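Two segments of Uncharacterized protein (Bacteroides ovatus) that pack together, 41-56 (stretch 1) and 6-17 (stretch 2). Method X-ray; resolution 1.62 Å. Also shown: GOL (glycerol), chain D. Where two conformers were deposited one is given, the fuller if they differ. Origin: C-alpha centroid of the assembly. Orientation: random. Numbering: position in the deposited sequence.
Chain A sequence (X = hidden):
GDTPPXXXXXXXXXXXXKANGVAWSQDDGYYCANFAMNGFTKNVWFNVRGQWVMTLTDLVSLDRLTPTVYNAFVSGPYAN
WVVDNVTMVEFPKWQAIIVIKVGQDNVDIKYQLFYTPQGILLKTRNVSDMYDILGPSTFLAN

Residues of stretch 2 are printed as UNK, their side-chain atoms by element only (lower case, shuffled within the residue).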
# COMPACT_ATOMS: atom_id res chain seq x y z
N THR A 41 5.54 8.05 2.84
CA THR A 41 5.56 6.93 3.79
C THR A 41 5.53 5.62 3.06
O THR A 41 4.77 5.45 2.13
CB THR A 41 4.41 6.99 4.78
OG1 THR A 41 4.59 8.16 5.56
CG2 THR A 41 4.40 5.79 5.72
N LYS A 42 6.39 4.71 3.49
CA LYS A 42 6.52 3.40 2.89
C LYS A 42 6.41 2.26 3.92
O LYS A 42 6.80 2.43 5.09
CB LYS A 42 7.88 3.28 2.24
CG LYS A 42 8.23 4.35 1.19
CD LYS A 42 8.82 3.73 -0.03
CE LYS A 42 8.94 4.75 -1.14
NZ LYS A 42 8.35 4.23 -2.39
N ASN A 43 5.83 1.15 3.47
CA ASN A 43 5.86 -0.12 4.22
C ASN A 43 6.39 -1.15 3.26
O ASN A 43 5.80 -1.43 2.20
CB ASN A 43 4.46 -0.48 4.72
CG ASN A 43 4.02 0.41 5.82
OD1 ASN A 43 4.42 0.20 6.98
ND2 ASN A 43 3.22 1.41 5.50
N VAL A 44 7.55 -1.70 3.64
CA VAL A 44 8.25 -2.62 2.75
C VAL A 44 8.34 -3.96 3.47
O VAL A 44 8.85 -4.04 4.59
CB VAL A 44 9.68 -2.10 2.39
CG1 VAL A 44 10.42 -3.07 1.44
CG2 VAL A 44 9.62 -0.68 1.80
N TRP A 45 7.87 -5.00 2.79
CA TRP A 45 7.70 -6.31 3.38
C TRP A 45 8.66 -7.36 2.82
O TRP A 45 9.00 -7.33 1.64
CB TRP A 45 6.26 -6.79 3.14
CG TRP A 45 5.25 -5.99 3.83
CD1 TRP A 45 4.63 -4.81 3.43
CD2 TRP A 45 4.56 -6.40 5.03
NE1 TRP A 45 3.72 -4.42 4.39
CE2 TRP A 45 3.64 -5.39 5.35
CE3 TRP A 45 4.74 -7.46 5.94
CZ2 TRP A 45 2.86 -5.44 6.50
CZ3 TRP A 45 3.96 -7.54 7.03
CH2 TRP A 45 3.01 -6.54 7.31
N PHE A 46 9.10 -8.27 3.69
CA PHE A 46 10.06 -9.33 3.34
C PHE A 46 9.63 -10.66 3.92
O PHE A 46 8.91 -10.69 4.93
CB PHE A 46 11.45 -9.03 3.98
CG PHE A 46 12.02 -7.71 3.55
CD1 PHE A 46 11.64 -6.53 4.12
CD2 PHE A 46 12.90 -7.66 2.48
CE1 PHE A 46 12.14 -5.30 3.64
CE2 PHE A 46 13.42 -6.45 2.03
CZ PHE A 46 13.03 -5.27 2.60
N ASN A 47 10.06 -11.74 3.29
CA ASN A 47 9.87 -13.07 3.84
C ASN A 47 11.08 -13.49 4.69
O ASN A 47 12.07 -12.75 4.82
CB ASN A 47 9.51 -14.08 2.74
CG ASN A 47 10.68 -14.42 1.85
OD1 ASN A 47 11.85 -14.18 2.18
ND2 ASN A 47 10.35 -14.92 0.67
N VAL A 48 10.96 -14.66 5.34
CA VAL A 48 11.99 -15.16 6.23
C VAL A 48 13.32 -15.47 5.55
O VAL A 48 14.34 -15.57 6.25
CB VAL A 48 11.43 -16.37 7.00
CG1 VAL A 48 11.34 -17.56 6.07
CG2 VAL A 48 12.26 -16.68 8.24
N ARG A 49 13.32 -15.58 4.22
CA ARG A 49 14.53 -15.79 3.44
C ARG A 49 15.20 -14.44 3.14
O ARG A 49 16.21 -14.39 2.45
CB ARG A 49 14.23 -16.44 2.10
CG ARG A 49 13.32 -17.64 2.07
CD ARG A 49 13.99 -18.90 2.37
NE ARG A 49 15.02 -19.38 1.41
CZ ARG A 49 15.80 -20.40 1.73
NH1 ARG A 49 15.64 -21.01 2.91
NH2 ARG A 49 16.75 -20.81 0.90
N GLY A 50 14.64 -13.35 3.68
CA GLY A 50 15.18 -12.03 3.40
C GLY A 50 14.83 -11.51 2.01
O GLY A 50 15.45 -10.56 1.54
N GLN A 51 13.86 -12.09 1.34
CA GLN A 51 13.47 -11.68 0.02
C GLN A 51 12.32 -10.67 0.12
O GLN A 51 11.37 -10.84 0.86
CB GLN A 51 12.97 -12.87 -0.81
CG GLN A 51 14.02 -13.96 -0.98
CD GLN A 51 13.52 -15.28 -1.52
OE1 GLN A 51 12.44 -15.76 -1.23
NE2 GLN A 51 14.38 -15.91 -2.33
N TRP A 52 12.43 -9.63 -0.69
CA TRP A 52 11.40 -8.62 -0.80
C TRP A 52 10.13 -9.22 -1.42
O TRP A 52 10.20 -9.90 -2.44
CB TRP A 52 11.90 -7.50 -1.70
CG TRP A 52 10.88 -6.46 -2.02
CD1 TRP A 52 10.23 -5.66 -1.14
CD2 TRP A 52 10.39 -6.13 -3.32
NE1 TRP A 52 9.35 -4.88 -1.81
CE2 TRP A 52 9.41 -5.14 -3.15
CE3 TRP A 52 10.65 -6.62 -4.61
CZ2 TRP A 52 8.74 -4.58 -4.20
CZ3 TRP A 52 9.98 -6.05 -5.64
CH2 TRP A 52 9.06 -5.03 -5.43
N VAL A 53 9.01 -8.98 -0.76
CA VAL A 53 7.69 -9.43 -1.23
C VAL A 53 6.72 -8.36 -1.70
O VAL A 53 5.86 -8.67 -2.52
CB VAL A 53 7.06 -10.42 -0.28
CG1 VAL A 53 7.96 -11.67 -0.20
CG2 VAL A 53 6.71 -9.83 1.04
N MSE A 54 6.80 -7.17 -1.13
CA MSE A 54 5.93 -6.02 -1.59
C MSE A 54 6.36 -4.73 -0.95
O MSE A 54 6.85 -4.70 0.20
CB MSE A 54 4.42 -6.27 -1.41
CG MSE A 54 4.00 -6.45 -0.00
SE MSE A 54 2.03 -6.68 0.11
CE MSE A 54 1.88 -6.64 1.96
N THR A 55 6.05 -3.62 -1.66
CA THR A 55 6.21 -2.33 -1.11
C THR A 55 4.91 -1.56 -1.32
O THR A 55 4.35 -1.56 -2.42
CB THR A 55 7.34 -1.59 -1.84
OG1 THR A 55 8.59 -2.22 -1.52
CG2 THR A 55 7.40 -0.12 -1.41
N LEU A 56 4.49 -0.89 -0.26
CA LEU A 56 3.30 -0.04 -0.28
C LEU A 56 3.73 1.39 -0.01
O LEU A 56 4.37 1.69 1.03
CB LEU A 56 2.28 -0.50 0.71
CG LEU A 56 1.72 -1.87 0.45
CD1 LEU A 56 2.52 -2.99 1.06
CD2 LEU A 56 0.29 -1.97 0.93
N UNK A 6 18.78 -10.59 10.67
CA UNK A 6 19.92 -10.05 9.95
C UNK A 6 19.77 -10.16 8.44
O UNK A 6 20.16 -9.25 7.68
N UNK A 7 19.19 -11.26 7.98
CA UNK A 7 19.08 -11.41 6.52
C UNK A 7 18.07 -10.47 5.90
O UNK A 7 18.27 -9.97 4.77
c UNK A 7 18.85 -12.86 6.08
n UNK A 7 17.12 -14.55 5.91
o UNK A 7 16.89 -13.00 7.51
c UNK A 7 17.52 -13.46 6.56
N UNK A 8 17.02 -10.17 6.63
CA UNK A 8 16.04 -9.20 6.23
C UNK A 8 16.59 -7.76 6.22
O UNK A 8 16.44 -7.03 5.22
c UNK A 8 14.80 -9.33 7.16
c UNK A 8 13.85 -8.16 6.96
c UNK A 8 14.12 -10.67 6.93
N UNK A 9 17.30 -7.41 7.29
CA UNK A 9 17.97 -6.13 7.41
C UNK A 9 18.97 -5.92 6.28
O UNK A 9 19.02 -4.84 5.70
n UNK A 9 19.54 -2.42 8.21
c UNK A 9 19.52 -4.75 8.88
c UNK A 9 18.64 -5.99 8.76
c UNK A 9 18.79 -3.44 8.64
o UNK A 9 17.59 -3.33 8.84
N UNK A 10 19.68 -6.96 5.91
CA UNK A 10 20.68 -6.88 4.84
C UNK A 10 20.03 -6.50 3.51
O UNK A 10 20.50 -5.58 2.78
o UNK A 10 22.35 -8.18 3.65
c UNK A 10 21.38 -8.23 4.69
N UNK A 11 18.94 -7.17 3.19
CA UNK A 11 18.25 -6.86 1.93
C UNK A 11 17.68 -5.46 2.00
O UNK A 11 17.78 -4.66 1.04
c UNK A 11 17.13 -7.84 1.65
o UNK A 11 17.69 -9.15 1.61
c UNK A 11 16.52 -7.51 0.31
N UNK A 12 17.11 -5.10 3.17
CA UNK A 12 16.49 -3.78 3.32
C UNK A 12 17.52 -2.67 3.11
O UNK A 12 17.24 -1.66 2.46
c UNK A 12 15.78 -3.63 4.66
c UNK A 12 15.22 -2.27 4.88
c UNK A 12 14.03 -1.89 4.29
c UNK A 12 14.25 0.29 5.21
c UNK A 12 15.94 -1.33 5.60
c UNK A 12 15.47 -0.07 5.77
c UNK A 12 13.53 -0.60 4.51
N UNK A 13 18.69 -2.86 3.67
CA UNK A 13 19.76 -1.87 3.58
C UNK A 13 20.23 -1.70 2.14
O UNK A 13 20.62 -0.60 1.74
c UNK A 13 22.09 -1.26 4.52
n UNK A 13 22.09 2.12 6.20
c UNK A 13 22.77 1.02 5.44
c UNK A 13 21.69 -0.04 5.32
c UNK A 13 20.92 -2.24 4.49
N UNK A 14 20.16 -2.75 1.33
CA UNK A 14 20.45 -2.60 -0.10
C UNK A 14 19.36 -1.83 -0.87
O UNK A 14 19.70 -0.97 -1.74
c UNK A 14 23.56 -6.38 -0.51
n UNK A 14 23.38 -7.19 0.72
c UNK A 14 21.93 -4.61 -0.18
c UNK A 14 22.20 -5.88 -0.93
c UNK A 14 20.67 -3.95 -0.72
N UNK A 15 18.10 -2.05 -0.51
CA UNK A 15 16.98 -1.36 -1.16
C UNK A 15 16.92 0.12 -0.78
O UNK A 15 16.58 0.97 -1.61
c UNK A 15 15.66 -2.03 -0.81
c UNK A 15 15.57 -3.39 -1.42
se UNK A 15 13.83 -4.19 -1.08
c UNK A 15 12.74 -3.21 -2.19
N UNK A 16 17.12 0.41 0.52
CA UNK A 16 16.92 1.71 1.09
C UNK A 16 18.08 2.11 1.99
O UNK A 16 17.94 2.24 3.22
c UNK A 16 12.74 0.21 -0.02
c UNK A 16 15.60 1.74 1.88
c UNK A 16 13.76 0.39 0.87
c UNK A 16 14.41 1.57 0.95
o UNK A 16 11.26 1.13 -1.68
c UNK A 16 12.31 1.26 -0.77
c UNK A 16 12.89 2.47 -0.64
c UNK A 16 13.96 2.61 0.19
N UNK A 17 19.27 2.32 1.38
CA UNK A 17 20.48 2.56 2.17
C UNK A 17 20.42 3.81 3.04
O UNK A 17 21.11 3.88 4.08
c UNK A 17 21.59 2.67 1.09
c UNK A 17 20.88 2.95 -0.17
c UNK A 17 19.60 2.17 -0.06
C1 GOL D . 9.73 -1.44 -6.53
O1 GOL D . 10.69 -0.62 -7.22
C2 GOL D . 9.49 -0.96 -5.09
O2 GOL D . 9.16 0.43 -5.03
C3 GOL D . 10.74 -1.26 -4.26
O3 GOL D . 10.43 -1.02 -2.90
O HOH W 1 14.85 -14.44 8.70
O HOH W 2 10.13 2.59 -3.24

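Position 6 opens the helix with no side-chain atoms at all and touches nothing on stretch 1; it is Gly-6. Position 7 has two carbons, the second carrying one oxygen and one nitrogen, a short amide whose nitrogen lies 3.0 Å from Val-48 O: Asn-7. Its ND2 donates to that carbonyl, and a water bridges Asn-7 OD1 to the same Val-48 O, so the amide reads the turn's backbone twice.

Position 8 is one carbon carrying two more, a beta-branched hydrocarbon; one outer carbon lies 3.9 Å from Phe-46 CG and the other 3.6 Å from Asn-47 O: Val-8, with CG1 on the ring and CG2 by the carbonyl. Position 9 carries three carbons, the third bearing oxygen and nitrogen, and its CB points away from stretch 1: Gln-9. Position 10, one carbon then one oxygen, also makes no contact and is Ser-10.

At position 11 a single carbon bears one oxygen, 2.6 Å from Gly-50 O, and one carbon, 3.7 Å from Phe-46 CE2, which defines Thr-11. Each branch has its own task: OG1 donates to Gly-50 O, while CG2 meets the edge of the Phe-46 ring. Position 12 is one carbon and a six-carbon ring without a heteroatom, its CB 3.8 Å from Phe-46 CZ: Phe-12.

Positions 13 and 14 each run four carbons in a row to a terminal nitrogen, out of reach of stretch 1: Lys-13 and Lys-14. The first turns back within its own stretch, Lys-13 NZ donating to the backbone O of position 17 at 2.9 Å.

Position 15 is an unbranched chain of two carbons, selenium and a carbon; the selenium lies 3.9 Å from Phe-46 CE2 and the last carbon 3.7 Å from Trp-52 CD1: Met-15, present as selenomethionine. Its CE stands over the five-membered ring of Trp-52. Position 16 has one carbon and a six-carbon ring bearing an oxygen, a ring carbon packing 3.7 Å from Val-44 CG2: Tyr-16, the first residue to leave helical geometry. That carbon is CE2, while its OH shares a hydrogen bond with glycerol O3, which also bonds Thr-55 OG1. Position 17 has three carbons closing a ring onto the backbone N and is out of reach of stretch 1: Pro-17.

Asn-7 and Thr-11 hold carbonyls of the 47-50 turn, while Val-8, Phe-12, Met-15 and Tyr-16 add apolar packing on the strands, beginning with Val-8 against Phe-46. Lys-42, Val-44 and Phe-46, alternate residues of one strand, all point toward the helix. Gly-50 permits the close approach, its CA 4.1 Å from Val-8 CA: an ideal CB there would clash with Asn-7 O at 2.9 Å, and its positive phi also favours glycine.

Stretch 2 (6-17) GNVQSTFKKMYP
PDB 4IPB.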